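Local coordinates for malic enzyme (Entamoeba histolytica, PDB 3NV9), which probably catalyses the NADP-dependent oxidative decarboxylation of malate to pyruvate, and has been linked to activation of the drug metronidazole in this parasite, at residues V116-K120 with L167-S171; M124-G128 with A452-Q457; D194-A199 with S229-C234; K368-I372 with I444-D448. One frame throughout, in Å; residues are numbered along the deposited sequence.

Contact 1 of 4, residues V116-K120 with L167-S171. With GOL (glycerol), chain N.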
loop_
_atom_site.group_PDB
_atom_site.type_symbol
_atom_site.label_atom_id
_atom_site.label_comp_id
_atom_site.label_asym_id
_atom_site.label_seq_id
_atom_site.Cartn_x
_atom_site.Cartn_y
_atom_site.Cartn_z
ATOM N N VAL A 116 -1.707 -8.805 -11.739
ATOM C CA VAL A 116 -0.263 -8.850 -12.037
ATOM C C VAL A 116 0.536 -8.007 -11.031
ATOM O O VAL A 116 1.606 -8.433 -10.570
ATOM C CB VAL A 116 -0.003 -8.384 -13.482
ATOM C CG1 VAL A 116 1.507 -8.095 -13.745
ATOM C CG2 VAL A 116 -0.550 -9.433 -14.480
ATOM N N MET A 117 0.031 -6.826 -10.657
ATOM C CA MET A 117 0.808 -5.950 -9.743
ATOM C C MET A 117 0.796 -6.487 -8.323
ATOM O O MET A 117 1.752 -6.299 -7.584
ATOM C CB MET A 117 0.324 -4.476 -9.763
ATOM C CG MET A 117 0.152 -3.874 -11.157
ATOM S SD MET A 117 1.637 -4.067 -12.151
ATOM C CE MET A 117 0.924 -4.465 -13.745
ATOM N N GLU A 118 -0.286 -7.162 -7.947
ATOM C CA GLU A 118 -0.293 -7.891 -6.660
ATOM C C GLU A 118 0.681 -9.108 -6.631
ATOM O O GLU A 118 1.298 -9.388 -5.628
ATOM C CB GLU A 118 -1.734 -8.289 -6.261
ATOM C CG GLU A 118 -1.828 -8.479 -4.808
ATOM C CD GLU A 118 -3.187 -8.867 -4.308
ATOM O OE1 GLU A 118 -3.288 -9.300 -3.118
ATOM O OE2 GLU A 118 -4.138 -8.765 -5.089
ATOM N N GLY A 119 0.801 -9.834 -7.744
ATOM C CA GLY A 119 1.762 -10.932 -7.847
ATOM C C GLY A 119 3.171 -10.386 -7.759
ATOM O O GLY A 119 4.014 -10.984 -7.115
ATOM N N LYS A 120 3.427 -9.236 -8.381
ATOM C CA LYS A 120 4.756 -8.562 -8.254
ATOM C C LYS A 120 5.014 -8.187 -6.792
ATOM O O LYS A 120 6.101 -8.385 -6.298
ATOM C CB LYS A 120 4.878 -7.251 -9.096
ATOM C CG LYS A 120 4.666 -7.352 -10.607
ATOM C CD LYS A 120 5.897 -7.896 -11.309
ATOM C CE LYS A 120 5.625 -7.848 -12.837
ATOM N NZ LYS A 120 6.847 -8.352 -13.629
ATOM N N LEU A 167 7.742 1.015 -11.778
ATOM C CA LEU A 167 6.799 1.132 -12.914
ATOM C C LEU A 167 6.641 -0.222 -13.588
ATOM O O LEU A 167 7.617 -0.931 -13.798
ATOM C CB LEU A 167 7.283 2.176 -13.952
ATOM C CG LEU A 167 7.634 3.603 -13.446
ATOM C CD1 LEU A 167 8.512 4.357 -14.431
ATOM C CD2 LEU A 167 6.342 4.414 -13.142
ATOM N N GLU A 168 5.413 -0.575 -13.933
ATOM C CA GLU A 168 5.152 -1.787 -14.691
ATOM C C GLU A 168 4.110 -1.531 -15.808
ATOM O O GLU A 168 3.154 -0.770 -15.585
ATOM C CB GLU A 168 4.542 -2.844 -13.744
ATOM C CG GLU A 168 5.429 -3.348 -12.596
ATOM C CD GLU A 168 6.444 -4.376 -13.052
ATOM O OE1 GLU A 168 7.213 -4.818 -12.177
ATOM O OE2 GLU A 168 6.470 -4.752 -14.274
ATOM N N ASP A 169 4.261 -2.245 -16.934
ATOM C CA ASP A 169 3.148 -2.542 -17.846
ATOM C C ASP A 169 2.448 -1.240 -18.333
ATOM O O ASP A 169 1.217 -1.082 -18.278
ATOM C CB ASP A 169 2.169 -3.511 -17.164
ATOM C CG ASP A 169 2.746 -4.919 -16.962
ATOM O OD1 ASP A 169 3.945 -5.132 -17.203
ATOM O OD2 ASP A 169 1.999 -5.844 -16.541
ATOM N N ILE A 170 3.290 -0.306 -18.755
ATOM C CA ILE A 170 2.910 0.953 -19.359
ATOM C C ILE A 170 3.353 0.878 -20.831
ATOM O O ILE A 170 4.507 0.529 -21.152
ATOM C CB ILE A 170 3.596 2.144 -18.637
ATOM C CG1 ILE A 170 3.320 2.049 -17.131
ATOM C CG2 ILE A 170 3.188 3.481 -19.247
ATOM C CD1 ILE A 170 3.758 3.251 -16.288
ATOM N N SER A 171 2.416 1.194 -21.715
ATOM C CA SER A 171 2.647 1.167 -23.159
ATOM C C SER A 171 3.753 2.128 -23.611
ATOM O O SER A 171 3.980 3.164 -22.986
ATOM C CB SER A 171 1.355 1.566 -23.848
ATOM O OG SER A 171 1.105 2.937 -23.561
HETATM C C1 GOL N . 4.027 -9.130 -15.985
HETATM O O1 GOL N . 4.634 -7.850 -16.041
HETATM C C2 GOL N . 4.838 -10.224 -15.277
HETATM O O2 GOL N . 3.976 -11.263 -14.844
HETATM C C3 GOL N . 5.972 -10.768 -16.174
HETATM O O3 GOL N . 6.870 -9.707 -16.547
HETATM O O HOH W 1 6.825 -6.648 -15.975
#
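The loop that leaves strand 164-167, an inner strand of the four-stranded parallel sheet, meets helix 114-128 in a buried, acid-rich pocket of the N-terminal malic enzyme domain. L167 is held in the sheet by backbone hydrogen bonds to W191 and D193; its CA-to-CB bond points away from segment 116-120, and the side chain packs on L179 of helix 174-185. The next residue turns inward: E168 rests its CB against M117 SD (3.5 Å), while E168 OE1 lies 3.5 Å from K120 CD. The ammonium group is less intimate, with K120 NZ 3.7 Å from E168 OE2 in a long salt bridge; a water joins the two, accepting from K120 NZ at 2.9 Å and hydrogen-bonded to E168 OE2 at 2.6 Å. K120 NZ also bonds to the hydroxyl of Y65 of the second subunit, so this pocket is built at the dimer interface. D169 takes a left-handed backbone conformation (phi 57°, psi 48°), which brings its carboxylate back toward the helix, while its N is bonded to the D194 carboxylate. The grouping of E168, D169 and D194, with K120 beside E168, is consistent with the metal and malate site of the family. A glycerol, probably from the crystallisation liquor, occupies it. GOL O1 donates to D169 OD1 at 3.0 Å. D169 OD2 packs on M117 CE (3.3 Å) and V116 CG1 (3.6 Å).

Contact 2 of 4, residues M124-G128 with A452-Q457. With SO4 (sulfate ion), chain E.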
loop_
_atom_site.group_PDB
_atom_site.type_symbol
_atom_site.label_atom_id
_atom_site.label_comp_id
_atom_site.label_asym_id
_atom_site.label_seq_id
_atom_site.Cartn_x
_atom_site.Cartn_y
_atom_site.Cartn_z
ATOM N N MET A 124 8.013 -9.480 -4.398
ATOM C CA MET A 124 9.019 -8.587 -3.774
ATOM C C MET A 124 9.190 -8.951 -2.294
ATOM O O MET A 124 10.279 -8.871 -1.720
ATOM C CB MET A 124 8.597 -7.147 -3.930
ATOM C CG MET A 124 8.995 -6.620 -5.335
ATOM S SD MET A 124 8.228 -5.041 -5.563
ATOM C CE MET A 124 8.263 -4.925 -7.385
ATOM N N LYS A 125 8.096 -9.353 -1.677
ATOM C CA LYS A 125 8.197 -9.704 -0.274
ATOM C C LYS A 125 8.900 -11.045 -0.112
ATOM O O LYS A 125 9.858 -11.131 0.627
ATOM C CB LYS A 125 6.836 -9.732 0.409
ATOM C CG LYS A 125 6.962 -10.075 1.895
ATOM C CD LYS A 125 7.587 -8.953 2.692
ATOM C CE LYS A 125 7.407 -9.213 4.171
ATOM N NZ LYS A 125 7.783 -8.012 4.944
ATOM N N TYR A 126 8.435 -12.062 -0.842
ATOM C CA TYR A 126 8.872 -13.412 -0.623
ATOM C C TYR A 126 10.264 -13.754 -1.187
ATOM O O TYR A 126 10.936 -14.657 -0.690
ATOM C CB TYR A 126 7.796 -14.353 -1.113
ATOM C CG TYR A 126 7.931 -15.764 -0.608
ATOM C CD1 TYR A 126 7.748 -16.051 0.724
ATOM C CD2 TYR A 126 8.197 -16.817 -1.474
ATOM C CE1 TYR A 126 7.836 -17.380 1.200
ATOM C CE2 TYR A 126 8.298 -18.143 -1.013
ATOM C CZ TYR A 126 8.116 -18.404 0.339
ATOM O OH TYR A 126 8.243 -19.679 0.867
ATOM N N LEU A 127 10.685 -13.040 -2.225
ATOM C CA LEU A 127 12.000 -13.243 -2.831
ATOM C C LEU A 127 12.941 -12.134 -2.381
ATOM O O LEU A 127 14.127 -12.385 -2.186
ATOM C CB LEU A 127 11.952 -13.241 -4.390
ATOM C CG LEU A 127 10.917 -14.200 -5.003
ATOM C CD1 LEU A 127 10.937 -14.194 -6.567
ATOM C CD2 LEU A 127 11.050 -15.662 -4.400
ATOM N N GLY A 128 12.416 -10.907 -2.236
ATOM C CA GLY A 128 13.293 -9.812 -1.941
ATOM C C GLY A 128 13.290 -9.179 -0.549
ATOM O O GLY A 128 14.112 -8.289 -0.284
ATOM N N ALA A 452 11.205 -12.694 6.089
ATOM C CA ALA A 452 9.949 -12.585 5.337
ATOM C C ALA A 452 9.433 -13.967 5.005
ATOM O O ALA A 452 8.242 -14.258 5.199
ATOM C CB ALA A 452 10.140 -11.728 4.044
ATOM N N ARG A 453 10.342 -14.825 4.529
ATOM C CA ARG A 453 9.998 -16.204 4.188
ATOM C C ARG A 453 9.514 -17.015 5.367
ATOM O O ARG A 453 8.436 -17.670 5.302
ATOM C CB ARG A 453 11.162 -16.890 3.446
ATOM C CG ARG A 453 11.450 -16.185 2.133
ATOM C CD ARG A 453 12.711 -16.730 1.357
ATOM N NE ARG A 453 12.516 -18.090 0.843
ATOM C CZ ARG A 453 11.969 -18.375 -0.333
ATOM N NH1 ARG A 453 11.549 -17.407 -1.142
ATOM N NH2 ARG A 453 11.860 -19.631 -0.721
ATOM N N GLU A 454 10.255 -16.917 6.479
ATOM C CA GLU A 454 9.889 -17.627 7.691
ATOM C C GLU A 454 8.629 -17.059 8.318
ATOM O O GLU A 454 7.832 -17.783 8.894
ATOM C CB GLU A 454 11.048 -17.623 8.712
ATOM C CG GLU A 454 12.298 -18.341 8.204
ATOM C CD GLU A 454 13.506 -18.288 9.187
ATOM O OE1 GLU A 454 13.448 -17.590 10.261
ATOM O OE2 GLU A 454 14.525 -18.953 8.866
ATOM N N SER A 455 8.447 -15.759 8.255
ATOM C CA SER A 455 7.166 -15.227 8.729
ATOM C C SER A 455 6.009 -15.815 7.937
ATOM O O SER A 455 5.024 -16.319 8.511
ATOM C CB SER A 455 7.118 -13.726 8.587
ATOM O OG SER A 455 8.049 -13.190 9.466
ATOM N N ALA A 456 6.143 -15.757 6.617
ATOM C CA ALA A 456 5.114 -16.317 5.722
ATOM C C ALA A 456 4.876 -17.831 5.984
ATOM O O ALA A 456 3.740 -18.300 6.032
ATOM C CB ALA A 456 5.467 -16.028 4.275
ATOM N N GLN A 457 5.956 -18.586 6.205
ATOM C CA GLN A 457 5.838 -20.037 6.399
ATOM C C GLN A 457 5.110 -20.337 7.691
ATOM O O GLN A 457 4.259 -21.201 7.729
ATOM C CB GLN A 457 7.225 -20.731 6.328
ATOM C CG GLN A 457 7.819 -20.838 4.852
ATOM C CD GLN A 457 9.386 -20.721 4.790
ATOM O OE1 GLN A 457 10.095 -20.860 5.830
ATOM N NE2 GLN A 457 9.921 -20.450 3.559
HETATM S S SO4 E . 13.213 -21.358 2.419
HETATM O O1 SO4 E . 14.654 -21.225 2.628
HETATM O O2 SO4 E . 12.665 -22.279 3.414
HETATM O O3 SO4 E . 12.657 -19.994 2.581
HETATM O O4 SO4 E . 12.899 -21.897 1.095
#
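R453 spends every arm of its guanidinium group where segment 452-457 of helix 438-461 packs against segment 124-128 of helix 114-128, their N-to-C directions 122° apart. R453 NH1 donates to the backbone oxygen Y126 O (2.9 Å), R453 NE to O3 of a sulfate, probably from the crystallisation liquor (2.6 Å), and R453 NH2 to sulfate O4 (3.1 Å). The same group lies over one face of the Y126 ring, its CZ 4.2 Å from the centroid, a cation-pi contact extended by a CH-pi contact from R453 CG. Q457 NE2 gives hydrogen bonds to Y126 OH (3.3 Å) and sulfate O3 (2.9 Å). Small A452 permits close approach, its CB 3.5 Å from K125 O; K125 NZ pairs with D131 and with Q48 of the second subunit. This buried helix-helix contact joins the N-terminal malic enzyme region to the long helix near the C-terminus; beside it, L127 packs on P364 of helix 363-372 and M124 on V93 and V95 of strand 92-97.

Contact 3 of 4, residues D194-A199 with S229-C234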
loop_
_atom_site.group_PDB
_atom_site.type_symbol
_atom_site.label_atom_id
_atom_site.label_comp_id
_atom_site.label_asym_id
_atom_site.label_seq_id
_atom_site.Cartn_x
_atom_site.Cartn_y
_atom_site.Cartn_z
ATOM N N ASP A 194 9.777 -3.595 -16.793
ATOM C CA ASP A 194 9.831 -4.107 -18.186
ATOM C C ASP A 194 11.028 -3.623 -19.016
ATOM O O ASP A 194 11.342 -4.237 -20.024
ATOM C CB ASP A 194 8.571 -3.734 -18.933
ATOM C CG ASP A 194 7.381 -4.242 -18.260
ATOM O OD1 ASP A 194 7.035 -5.425 -18.485
ATOM O OD2 ASP A 194 6.800 -3.458 -17.490
ATOM N N GLN A 195 11.666 -2.533 -18.598
ATOM C CA GLN A 195 12.859 -2.053 -19.292
ATOM C C GLN A 195 14.094 -2.735 -18.690
ATOM O O GLN A 195 14.408 -3.820 -19.116
ATOM C CB GLN A 195 12.947 -0.524 -19.298
ATOM C CG GLN A 195 12.054 0.152 -20.377
ATOM C CD GLN A 195 12.035 1.653 -20.225
ATOM O OE1 GLN A 195 13.045 2.329 -20.373
ATOM N NE2 GLN A 195 10.901 2.177 -19.836
ATOM N N GLN A 196 14.753 -2.156 -17.687
ATOM C CA GLN A 196 16.000 -2.777 -17.187
ATOM C C GLN A 196 15.796 -4.176 -16.464
ATOM O O GLN A 196 16.631 -5.070 -16.536
ATOM C CB GLN A 196 16.726 -1.810 -16.248
ATOM C CG GLN A 196 17.118 -0.462 -16.833
ATOM C CD GLN A 196 17.416 0.544 -15.729
ATOM O OE1 GLN A 196 16.585 0.742 -14.833
ATOM N NE2 GLN A 196 18.622 1.166 -15.769
ATOM N N GLY A 197 14.654 -4.342 -15.800
ATOM C CA GLY A 197 14.331 -5.591 -15.133
ATOM C C GLY A 197 14.372 -6.772 -16.064
ATOM O O GLY A 197 15.148 -7.711 -15.839
ATOM N N THR A 198 13.553 -6.723 -17.113
ATOM C CA THR A 198 13.542 -7.756 -18.159
ATOM C C THR A 198 14.889 -7.927 -18.847
ATOM O O THR A 198 15.296 -9.008 -19.138
ATOM C CB THR A 198 12.447 -7.450 -19.226
ATOM O OG1 THR A 198 11.159 -7.467 -18.597
ATOM C CG2 THR A 198 12.485 -8.472 -20.406
ATOM N N ALA A 199 15.549 -6.838 -19.189
ATOM C CA ALA A 199 16.831 -6.896 -19.854
ATOM C C ALA A 199 17.853 -7.462 -18.878
ATOM O O ALA A 199 18.672 -8.258 -19.270
ATOM C CB ALA A 199 17.234 -5.537 -20.323
ATOM N N SER A 229 9.465 -1.998 -25.380
ATOM C CA SER A 229 10.331 -1.393 -24.360
ATOM C C SER A 229 11.240 -2.432 -23.739
ATOM O O SER A 229 12.379 -2.122 -23.439
ATOM C CB SER A 229 9.541 -0.673 -23.295
ATOM O OG SER A 229 8.887 -1.615 -22.457
ATOM N N SER A 230 10.748 -3.661 -23.580
ATOM C CA SER A 230 11.621 -4.790 -23.115
ATOM C C SER A 230 12.753 -5.128 -24.082
ATOM O O SER A 230 13.906 -5.127 -23.695
ATOM C CB SER A 230 10.832 -6.057 -22.800
ATOM O OG SER A 230 9.937 -5.783 -21.731
ATOM N N ASN A 231 12.403 -5.434 -25.322
ATOM C CA ASN A 231 13.384 -5.826 -26.309
ATOM C C ASN A 231 14.486 -4.790 -26.565
ATOM O O ASN A 231 15.683 -5.141 -26.703
ATOM C CB ASN A 231 12.699 -6.243 -27.601
ATOM C CG ASN A 231 12.896 -7.707 -27.903
ATOM O OD1 ASN A 231 13.269 -8.481 -27.025
ATOM N ND2 ASN A 231 12.695 -8.092 -29.159
ATOM N N THR A 232 14.057 -3.538 -26.632
ATOM C CA THR A 232 14.900 -2.366 -26.789
ATOM C C THR A 232 15.956 -2.337 -25.681
ATOM O O THR A 232 17.150 -2.107 -25.945
ATOM C CB THR A 232 13.995 -1.075 -26.740
ATOM O OG1 THR A 232 13.551 -0.745 -28.048
ATOM C CG2 THR A 232 14.687 0.113 -26.207
ATOM N N THR A 233 15.519 -2.556 -24.438
ATOM C CA THR A 233 16.419 -2.492 -23.292
ATOM C C THR A 233 17.307 -3.723 -23.255
ATOM O O THR A 233 18.456 -3.615 -22.842
ATOM C CB THR A 233 15.679 -2.301 -21.981
ATOM O OG1 THR A 233 14.648 -1.317 -22.157
ATOM C CG2 THR A 233 16.634 -1.858 -20.872
ATOM N N CYS A 234 16.769 -4.858 -23.729
ATOM C CA CYS A 234 17.515 -6.126 -23.826
ATOM C C CYS A 234 18.695 -5.958 -24.756
ATOM O O CYS A 234 19.798 -6.352 -24.418
ATOM C CB CYS A 234 16.658 -7.291 -24.282
ATOM S SG CYS A 234 15.505 -7.846 -23.007
HETATM O O HOH W 2 8.675 -7.152 -19.480
HETATM O O HOH W 3 6.862 -6.347 -21.828
HETATM O O HOH W 4 14.676 1.305 -22.303
#
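Segments 194-199 and 229-234, on helices 193-213 and 229-240, cross at -56°, their local axes within 7.5 Å, in the NAD-binding Rossmann domain. The approach is tight: CA atoms of Q195 and S230 are 4.9 Å apart, and one turn later those of A199 and C234 are 4.1 Å apart. A wider pi-type turn at 194-197, with Q195 at psi -92°, opens the first helix where the second begins. Segment 229-234 forms the first turns of the helix that follows strand 222-225 and its glycine-rich turn, the element that in Rossmann folds faces the dinucleotide; a glycerol bound beside S229 is consistent with a pocket there. Small side chains allow the close fit. A199 CB rests on T233 O (3.4 Å) and C234 SG (3.9 Å), and T233 CG2 lies against Q196 N (3.7 Å). One water donates to D194 OD1 (2.6 Å) and S230 OG (2.9 Å) and is hydrogen-bonded to T198 OG1 (2.7 Å); another donates to Q195 OE1 (2.7 Å) and T233 OG1 (2.6 Å), while T233 OG1 gives its own proton to S229 O (2.7 Å). The other carboxylate oxygen of D194 accepts from D169 N, tying this helix to the neighbouring domain. The direct bond between the two segments runs from S230 OG to D194 O, 2.7 Å long.

Contact 4 of 4, residues K368-I372 with I444-D448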
loop_
_atom_site.group_PDB
_atom_site.type_symbol
_atom_site.label_atom_id
_atom_site.label_comp_id
_atom_site.label_asym_id
_atom_site.label_seq_id
_atom_site.Cartn_x
_atom_site.Cartn_y
_atom_site.Cartn_z
ATOM N N LYS A 368 16.131 -4.530 -3.885
ATOM C CA LYS A 368 16.555 -4.668 -2.522
ATOM C C LYS A 368 17.928 -3.971 -2.381
ATOM O O LYS A 368 18.179 -3.248 -1.412
ATOM C CB LYS A 368 16.664 -6.153 -2.104
ATOM C CG LYS A 368 16.974 -6.352 -0.615
ATOM C CD LYS A 368 15.844 -5.853 0.292
ATOM C CE LYS A 368 16.132 -6.099 1.775
ATOM N NZ LYS A 368 15.101 -5.425 2.591
ATOM N N GLY A 369 18.801 -4.200 -3.366
ATOM C CA GLY A 369 20.142 -3.622 -3.351
ATOM C C GLY A 369 20.019 -2.116 -3.342
ATOM O O GLY A 369 20.691 -1.410 -2.538
ATOM N N ALA A 370 19.172 -1.621 -4.246
ATOM C CA ALA A 370 19.012 -0.183 -4.391
ATOM C C ALA A 370 18.464 0.489 -3.156
ATOM O O ALA A 370 18.834 1.628 -2.877
ATOM C CB ALA A 370 18.146 0.150 -5.611
ATOM N N LEU A 371 17.559 -0.193 -2.460
ATOM C CA LEU A 371 16.946 0.317 -1.253
ATOM C C LEU A 371 17.973 0.417 -0.097
ATOM O O LEU A 371 17.972 1.408 0.690
ATOM C CB LEU A 371 15.745 -0.535 -0.841
ATOM C CG LEU A 371 14.414 -0.378 -1.610
ATOM C CD1 LEU A 371 13.393 -1.356 -1.074
ATOM C CD2 LEU A 371 13.862 1.105 -1.497
ATOM N N ILE A 372 18.856 -0.582 0.000
ATOM C CA ILE A 372 19.768 -0.667 1.148
ATOM C C ILE A 372 20.769 0.507 1.193
ATOM O O ILE A 372 20.951 1.140 2.211
ATOM C CB ILE A 372 20.461 -2.053 1.181
ATOM C CG1 ILE A 372 19.549 -3.080 1.923
ATOM C CG2 ILE A 372 21.800 -1.920 1.821
ATOM C CD1 ILE A 372 19.812 -4.544 1.600
ATOM N N ILE A 444 22.218 -7.786 5.360
ATOM C CA ILE A 444 20.954 -7.090 5.563
ATOM C C ILE A 444 19.898 -7.708 4.654
ATOM O O ILE A 444 18.744 -7.865 5.038
ATOM C CB ILE A 444 21.141 -5.586 5.243
ATOM C CG1 ILE A 444 22.137 -4.947 6.216
ATOM C CG2 ILE A 444 19.807 -4.813 5.234
ATOM C CD1 ILE A 444 22.524 -3.445 5.870
ATOM N N ALA A 445 20.301 -8.081 3.454
ATOM C CA ALA A 445 19.340 -8.573 2.473
ATOM C C ALA A 445 18.915 -9.947 2.922
ATOM O O ALA A 445 17.731 -10.258 2.962
ATOM C CB ALA A 445 19.970 -8.622 1.085
ATOM N N GLU A 446 19.905 -10.764 3.287
ATOM C CA GLU A 446 19.636 -12.129 3.629
ATOM C C GLU A 446 18.755 -12.199 4.869
ATOM O O GLU A 446 17.833 -13.015 4.930
ATOM C CB GLU A 446 20.923 -12.897 3.891
ATOM C CG GLU A 446 20.601 -14.275 4.406
ATOM C CD GLU A 446 21.842 -15.068 4.610
ATOM O OE1 GLU A 446 22.761 -14.527 5.285
ATOM O OE2 GLU A 446 21.901 -16.212 4.087
ATOM N N HIS A 447 19.035 -11.327 5.840
ATOM C CA HIS A 447 18.279 -11.317 7.069
ATOM C C HIS A 447 16.828 -10.916 6.804
ATOM O O HIS A 447 15.905 -11.531 7.354
ATOM C CB HIS A 447 18.910 -10.368 8.087
ATOM C CG HIS A 447 18.065 -10.159 9.309
ATOM N ND1 HIS A 447 17.347 -8.996 9.526
ATOM C CD2 HIS A 447 17.783 -10.977 10.358
ATOM C CE1 HIS A 447 16.685 -9.094 10.678
ATOM N NE2 HIS A 447 16.928 -10.285 11.199
ATOM N N ASP A 448 16.614 -9.908 5.954
ATOM C CA ASP A 448 15.244 -9.502 5.590
ATOM C C ASP A 448 14.393 -10.567 4.825
ATOM O O ASP A 448 13.218 -10.768 5.121
ATOM C CB ASP A 448 15.253 -8.159 4.839
ATOM C CG ASP A 448 15.651 -6.972 5.729
ATOM O OD1 ASP A 448 15.916 -7.133 6.950
ATOM O OD2 ASP A 448 15.694 -5.856 5.190
#
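K368 and I372, one turn apart on helix 363-372, provide the face on which helix 438-461 packs, in a helix-helix crossing at 117° with the local axes 10.9 Å apart. That wide spacing is filled by long side chains. K368, which loses the most surface here, lays its aliphatic part along A445: K368 CG is 4.1 Å from A445 CB, and K368 CE 4.1 Å from A445 CA. Its ammonium can then reach D448, one turn beyond I444. I372 is the apolar counterpart, its CD1 set 3.6 Å from I444 CG2 and 4.1 Å from A445 CB, so two partly exposed isoleucines meet at this end of the joint. Helix 413-428 completes the packing, with A418 touching both K368 and A445, and K368 NZ has a weak additional hydrogen bond to G129 O. The crossing thereby joins a helix of the NAD-binding family region to the long helix near the C-terminus. The charged bond that fixes it links K368 NZ to D448 OD2 at 2.7 Å.

Contacts 1 and 3 lie nearest the chain's centre, about 9 Å from it; contacts 2 and 4 are about 18 Å out, and only contact 4 is partly buried. Contacts 1 and 3 meet across the two domains, D169 N lying 2.9 Å from D194 OD2; contact 1 is dominated by carboxylates and a lysine, contact 3 by small side chains, hydroxyls and bridging waters. Contacts 2 and 4 share helix 438-461 and touch at G128 O and K368 CD (3.0 Å); long basic side chains serve both, by a cation-pi contact and a hydrogen bond to a backbone oxygen in one, a salt bridge in the other. Helix 114-128 connects contacts 1 and 2, which also touch the second subunit.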